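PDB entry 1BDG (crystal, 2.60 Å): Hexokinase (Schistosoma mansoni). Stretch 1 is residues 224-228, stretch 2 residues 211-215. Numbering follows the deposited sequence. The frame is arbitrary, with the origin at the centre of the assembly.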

# COMPACT_ATOMS: atom_id res chain seq x y z
N VAL A 224 0.78 1.25 7.02
CA VAL A 224 0.35 2.38 7.82
C VAL A 224 1.57 2.93 8.55
O VAL A 224 2.57 2.21 8.76
CB VAL A 224 -0.69 1.98 8.88
CG1 VAL A 224 -0.02 1.44 10.12
CG2 VAL A 224 -1.54 3.16 9.23
N ALA A 225 1.49 4.19 8.94
CA ALA A 225 2.55 4.86 9.67
C ALA A 225 1.79 5.67 10.68
O ALA A 225 0.68 6.13 10.39
CB ALA A 225 3.32 5.75 8.75
N TYR A 226 2.34 5.84 11.88
CA TYR A 226 1.66 6.60 12.92
C TYR A 226 2.65 7.33 13.84
O TYR A 226 3.83 7.00 13.86
CB TYR A 226 0.72 5.66 13.71
CG TYR A 226 1.44 4.70 14.62
CD1 TYR A 226 2.01 3.54 14.13
CD2 TYR A 226 1.61 5.00 15.98
CE1 TYR A 226 2.75 2.69 14.98
CE2 TYR A 226 2.33 4.17 16.82
CZ TYR A 226 2.91 3.03 16.32
OH TYR A 226 3.66 2.22 17.15
N ILE A 227 2.19 8.34 14.57
CA ILE A 227 3.10 9.04 15.49
C ILE A 227 3.21 8.24 16.78
O ILE A 227 2.19 7.86 17.36
CB ILE A 227 2.66 10.49 15.80
CG1 ILE A 227 2.35 11.26 14.52
CG2 ILE A 227 3.83 11.22 16.47
CD1 ILE A 227 1.79 12.66 14.74
N GLU A 228 4.44 7.99 17.23
CA GLU A 228 4.69 7.21 18.44
C GLU A 228 5.58 7.91 19.46
O GLU A 228 6.23 8.90 19.17
CB GLU A 228 5.34 5.86 18.04
CG GLU A 228 5.94 5.02 19.18
CD GLU A 228 4.91 4.32 20.02
OE1 GLU A 228 4.28 3.38 19.49
OE2 GLU A 228 4.72 4.68 21.20
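Stretch 2 (211-215) KCAVG

Stretch 2 lies beside stretch 1 as an antiparallel neighbour in a β-sheet, held mainly by backbone hydrogen bonds and supplemented by a few apolar side-chain contacts. Residues 224-228 are part of a longer strand; Lys211 is in loop or turn, and the partner strand runs from Cys212 through Gly215 and onward. The N-to-C directions of the two strands differ by 150°, and their axes approach to 4.6 Å. Tyr226 sits opposite Val214 as a non-hydrogen-bonded pair, CA to CA 4.3 Å, with both side chains on the same face of the sheet; CB of Tyr226 lies 4.3 Å from CG2 of Val214. The hydrogen bonds flank this pair: Ile227 N donates to Ala213 O at 3.0 Å, and Gly215 N donates to Ala225 O at 2.8 Å. Those two carbonyls also receive CA-H...O contacts, Tyr226 CA to Ala213 O at 3.2 Å and Val214 CA to Ala225 O at 3.3 Å. Val214 also meets Val224, CG1 to CG2 at 3.3 Å, a tight apolar contact. Ile227, chi1 m and chi2 t, brings CD1 to 4.2 Å from Ala213 CB. The Tyr226 ring leads away from stretch 2, and its OH donates to Glu228 OE1 at 2.7 Å within stretch 1.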

# COMPACT_ATOMS: atom_id res chain seq x y z
N LYS A 211 -4.97 17.24 13.68
CA LYS A 211 -5.24 16.03 14.44
C LYS A 211 -4.82 14.73 13.77
O LYS A 211 -5.01 13.65 14.33
CB LYS A 211 -6.70 15.99 14.80
N CYS A 212 -4.26 14.81 12.58
CA CYS A 212 -3.82 13.62 11.85
C CYS A 212 -2.61 12.96 12.48
O CYS A 212 -1.50 13.52 12.44
CB CYS A 212 -3.45 14.00 10.43
SG CYS A 212 -3.46 12.62 9.25
N ALA A 213 -2.78 11.75 13.01
CA ALA A 213 -1.67 11.04 13.62
C ALA A 213 -1.35 9.71 12.92
O ALA A 213 -0.45 8.98 13.35
CB ALA A 213 -1.95 10.81 15.09
N VAL A 214 -2.06 9.41 11.83
CA VAL A 214 -1.86 8.17 11.08
C VAL A 214 -1.82 8.43 9.57
O VAL A 214 -2.42 9.39 9.09
CB VAL A 214 -3.00 7.16 11.38
CG1 VAL A 214 -2.64 5.81 10.86
CG2 VAL A 214 -3.25 7.07 12.85
N GLY A 215 -1.11 7.59 8.84
CA GLY A 215 -1.01 7.75 7.40
C GLY A 215 -1.23 6.39 6.79
O GLY A 215 -0.31 5.58 6.77